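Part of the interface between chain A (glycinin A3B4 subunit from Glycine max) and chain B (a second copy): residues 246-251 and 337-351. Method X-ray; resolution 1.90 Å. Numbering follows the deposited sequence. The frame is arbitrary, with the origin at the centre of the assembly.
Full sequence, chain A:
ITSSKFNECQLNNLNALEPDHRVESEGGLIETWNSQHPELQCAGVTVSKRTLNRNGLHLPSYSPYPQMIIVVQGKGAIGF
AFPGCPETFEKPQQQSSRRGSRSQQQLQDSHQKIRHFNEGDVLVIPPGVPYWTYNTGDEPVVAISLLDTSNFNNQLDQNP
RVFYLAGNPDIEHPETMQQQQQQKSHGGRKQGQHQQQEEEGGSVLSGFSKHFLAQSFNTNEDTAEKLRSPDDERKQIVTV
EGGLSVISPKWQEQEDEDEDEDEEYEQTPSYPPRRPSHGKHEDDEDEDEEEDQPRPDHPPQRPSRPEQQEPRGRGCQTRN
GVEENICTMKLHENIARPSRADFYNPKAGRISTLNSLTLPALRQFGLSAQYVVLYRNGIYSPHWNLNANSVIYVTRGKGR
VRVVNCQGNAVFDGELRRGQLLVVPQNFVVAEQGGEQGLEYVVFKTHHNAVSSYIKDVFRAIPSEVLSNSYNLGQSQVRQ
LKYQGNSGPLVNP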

# COMPACT_ATOMS: atom_id res chain seq x y z
N VAL A 246 37.08 6.68 14.36
CA VAL A 246 36.35 5.85 13.41
C VAL A 246 36.43 6.44 12.01
O VAL A 246 36.88 7.57 11.83
N ILE A 247 36.01 5.67 11.01
CA ILE A 247 36.04 6.14 9.63
C ILE A 247 34.84 7.06 9.42
O ILE A 247 33.70 6.68 9.69
N SER A 248 35.10 8.27 8.93
CA SER A 248 34.04 9.24 8.69
C SER A 248 34.61 10.52 8.10
O SER A 248 35.70 10.96 8.48
N PRO A 249 33.89 11.15 7.15
CA PRO A 249 34.33 12.39 6.51
C PRO A 249 34.72 13.48 7.51
O PRO A 249 35.75 14.14 7.34
N LYS A 250 33.91 13.69 8.53
CA LYS A 250 34.23 14.69 9.55
C LYS A 250 34.36 13.97 10.88
O LYS A 250 33.54 13.11 11.22
N TRP A 251 35.39 14.31 11.65
CA TRP A 251 35.61 13.68 12.94
C TRP A 251 36.82 14.25 13.68
O TRP A 251 37.27 15.36 13.39
N ARG B 337 26.55 17.73 2.34
CA ARG B 337 27.38 17.73 3.54
C ARG B 337 28.16 16.42 3.69
O ARG B 337 27.58 15.34 3.62
N PRO B 338 29.47 16.52 3.94
CA PRO B 338 30.35 15.36 4.11
C PRO B 338 29.81 14.28 5.03
O PRO B 338 29.87 13.10 4.72
N SER B 339 29.27 14.70 6.18
CA SER B 339 28.74 13.76 7.17
C SER B 339 27.53 12.93 6.73
O SER B 339 27.17 11.97 7.40
N ARG B 340 26.91 13.29 5.61
CA ARG B 340 25.75 12.54 5.12
C ARG B 340 26.13 11.42 4.16
O ARG B 340 25.25 10.77 3.58
N ALA B 341 27.42 11.18 4.00
CA ALA B 341 27.91 10.15 3.10
C ALA B 341 27.37 8.75 3.41
O ALA B 341 27.31 8.34 4.58
N ASP B 342 26.99 8.03 2.37
CA ASP B 342 26.47 6.68 2.52
C ASP B 342 27.55 5.66 2.20
O ASP B 342 27.54 4.54 2.71
N PHE B 343 28.49 6.06 1.34
CA PHE B 343 29.65 5.25 0.96
C PHE B 343 30.84 6.17 1.21
O PHE B 343 30.78 7.36 0.89
N TYR B 344 31.93 5.64 1.76
CA TYR B 344 33.09 6.49 2.03
C TYR B 344 34.40 5.73 2.14
O TYR B 344 34.49 4.69 2.79
N ASN B 345 35.42 6.28 1.47
CA ASN B 345 36.79 5.76 1.46
C ASN B 345 37.63 7.03 1.55
O ASN B 345 37.76 7.78 0.57
N PRO B 346 38.22 7.30 2.73
CA PRO B 346 39.04 8.49 2.95
C PRO B 346 40.07 8.83 1.87
O PRO B 346 40.44 9.99 1.71
N LYS B 347 40.50 7.83 1.10
CA LYS B 347 41.49 8.08 0.07
C LYS B 347 40.94 8.09 -1.36
O LYS B 347 41.72 8.22 -2.31
N ALA B 348 39.62 7.96 -1.52
CA ALA B 348 39.01 7.95 -2.84
C ALA B 348 37.86 8.95 -3.02
O ALA B 348 37.78 9.64 -4.03
N GLY B 349 36.96 9.01 -2.04
CA GLY B 349 35.84 9.94 -2.13
C GLY B 349 34.62 9.50 -1.35
O GLY B 349 34.73 8.70 -0.42
N ARG B 350 33.45 10.02 -1.71
CA ARG B 350 32.22 9.67 -1.01
C ARG B 350 30.99 9.74 -1.91
O ARG B 350 30.96 10.45 -2.91
N ILE B 351 29.96 8.97 -1.54
CA ILE B 351 28.72 8.94 -2.29
C ILE B 351 27.56 9.05 -1.31
O ILE B 351 27.52 8.33 -0.30

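This is a small, almost wholly apolar contact, 368 Å² summed over both sides, in which one proline of an irregular segment of chain A sits on a tyrosine ring and against a 3-10 turn of chain B, with no hydrogen bond crossing between the two stretches. P249(A) is the centre, with 105 Å² covered, more than any other residue here. Its CA-to-CB bond runs sideways, but the ring, puckered C-gamma exo, lies over the face of Y344(B): CG is 3.7 Å from the centroid of the Y344(B) ring and only 8° off the ring normal, a CH-pi contact in which the polarised C-H groups of proline meet the electron-rich face of the aromatic. CD of P249(A) also lies 3.7 Å from CD1 of Y344(B), and the backbone N of P249(A), which carries no hydrogen, is 3.5 Å from CE1 of Y344(B) over the same face.

Y344(B) points toward chain A from its strand with chi1 t (178°) and chi2 -119°, and has 75 Å² covered. The aromatic ring also meets the two residues before the proline. CG2 of I247(A) approaches CD1 of Y344(B) at 3.7 Å, and the carbonyl carbon C of S248(A) comes to 3.4 Å from CE1 of Y344(B); both approach obliquely. I247(A), chi1 m and chi2 t, is directed sideways, and its CG2 reaches P346(B) as well, 4.2 Å from CD of that C-gamma endo ring. The CA-to-CB bond of S248(A) points away, chi1 t, so it is the backbone that touches the tyrosine; its OG is hydrogen-bonded elsewhere in the structure.

The 3-10 turn supplies the next part of the surface. P338(B), also C-gamma exo, points toward chain A and places its CB 3.7 Å from CB of P249(A), the two residues having the nearest CA atoms across the stretches, 5.5 Å apart. CG of P249(A) lies 3.2 Å from the carbonyl O of P338(B), an oxygen that also accepts a hydrogen bond from N of A341(B) within chain B, at 3.2 Å. CG of P249(A) is also 4.0 Å from CB of A341(B), whose short side chain points toward it. R350(B), chi1 p with the next two angles t, brings CD to 4.4 Å from CG of P249(A); its guanidinium nitrogens NH1 and NH2 bond to neighbours just beyond the stretches.

At the exposed margin, K250(A) points toward chain B with chi1 p and then extends through three t angles, so that its aliphatic chain passes S339(B): CE is 3.9 Å from CB of S339(B), whose chi1 is p. This lysine has no polar partner in the facing stretch. The CA-to-CB bond of N345(B) points away, and its OD1 accepts a hydrogen bond from N of K347(B) at 2.9 Å in the turn after the strand. Fit of apolar surfaces, then, rather than polar pairing, joins these two stretches.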

# COMPACT_ATOMS: atom_id res chain seq x y z
CB VAL A 246 34.85 5.71 13.80
CG1 VAL A 246 34.72 5.18 15.22
CG2 VAL A 246 34.14 7.05 13.65
CB ILE A 247 35.94 4.96 8.66
CG1 ILE A 247 36.98 3.90 9.02
CG2 ILE A 247 36.17 5.46 7.24
CD1 ILE A 247 36.84 2.61 8.24
CB SER A 248 33.31 9.55 10.00
OG SER A 248 32.23 10.45 9.80
CB PRO A 249 33.13 12.77 5.65
CG PRO A 249 32.59 11.43 5.24
CD PRO A 249 32.64 10.65 6.54
CB LYS A 250 33.13 15.76 9.64
CG LYS A 250 31.88 15.33 10.39
CD LYS A 250 31.05 16.54 10.79
CE LYS A 250 29.92 16.15 11.72
NZ LYS A 250 29.18 17.35 12.20
CB TRP A 251 35.78 12.17 12.75
CG TRP A 251 35.73 11.38 14.02
CD1 TRP A 251 36.74 11.19 14.92
CD2 TRP A 251 34.59 10.68 14.55
NE1 TRP A 251 36.31 10.41 15.97
CE2 TRP A 251 34.99 10.09 15.76
CE3 TRP A 251 33.28 10.50 14.10
CZ2 TRP A 251 34.12 9.33 16.55
CZ3 TRP A 251 32.41 9.75 14.88
CH2 TRP A 251 32.83 9.17 16.09
CB ARG B 337 26.55 17.95 4.81
CG ARG B 337 26.29 19.40 5.17
CD ARG B 337 25.88 19.52 6.63
NE ARG B 337 24.65 18.78 6.92
CZ ARG B 337 23.43 19.31 6.90
NH1 ARG B 337 23.26 20.59 6.62
NH2 ARG B 337 22.37 18.54 7.16
CB PRO B 338 31.63 15.99 4.66
CG PRO B 338 31.64 17.34 4.03
CD PRO B 338 30.20 17.77 4.19
CB SER B 339 28.40 14.52 8.46
OG SER B 339 27.32 15.41 8.28
CB ARG B 340 24.76 13.49 4.45
CG ARG B 340 23.86 14.22 5.44
CD ARG B 340 23.13 15.38 4.78
NE ARG B 340 22.16 15.99 5.69
CZ ARG B 340 20.93 15.54 5.88
NH1 ARG B 340 20.49 14.47 5.22
NH2 ARG B 340 20.12 16.15 6.74
CB ALA B 341 29.44 10.12 3.13
CB ASP B 342 25.24 6.49 1.62
CG ASP B 342 24.06 7.33 2.08
OD1 ASP B 342 23.28 7.79 1.23
OD2 ASP B 342 23.92 7.52 3.31
CB PHE B 343 29.64 4.88 -0.53
CG PHE B 343 28.52 3.96 -0.93
CD1 PHE B 343 27.22 4.44 -1.07
CD2 PHE B 343 28.78 2.63 -1.23
CE1 PHE B 343 26.20 3.60 -1.51
CE2 PHE B 343 27.77 1.78 -1.66
CZ PHE B 343 26.47 2.26 -1.81
CB TYR B 344 32.85 7.29 3.31
CG TYR B 344 34.01 8.17 3.73
CD1 TYR B 344 34.65 7.99 4.96
CD2 TYR B 344 34.48 9.20 2.90
CE1 TYR B 344 35.71 8.79 5.36
CE2 TYR B 344 35.54 10.01 3.29
CZ TYR B 344 36.15 9.80 4.52
OH TYR B 344 37.20 10.59 4.92
CB ASN B 345 37.09 5.05 0.14
CG ASN B 345 38.53 4.57 0.05
OD1 ASN B 345 39.45 5.21 0.57
ND2 ASN B 345 38.74 3.43 -0.61
CB PRO B 346 39.70 8.22 4.31
CG PRO B 346 39.79 6.72 4.34
CD PRO B 346 38.43 6.31 3.81
CB LYS B 347 42.60 7.03 0.18
CG LYS B 347 43.20 6.93 1.58
CD LYS B 347 44.28 5.86 1.65
CE LYS B 347 44.75 5.63 3.08
NZ LYS B 347 45.29 6.88 3.69
CB ALA B 348 38.52 6.54 -3.18
CB ARG B 350 32.03 10.60 0.20
CG ARG B 350 32.03 12.09 -0.12
CD ARG B 350 31.84 12.90 1.16
NE ARG B 350 32.06 14.34 0.98
CZ ARG B 350 31.13 15.21 0.61
NH1 ARG B 350 31.44 16.50 0.49
NH2 ARG B 350 29.89 14.81 0.36
CB ILE B 351 28.56 7.62 -3.07
CG1 ILE B 351 29.72 7.45 -4.04
CG2 ILE B 351 27.22 7.61 -3.82
CD1 ILE B 351 29.84 6.03 -4.58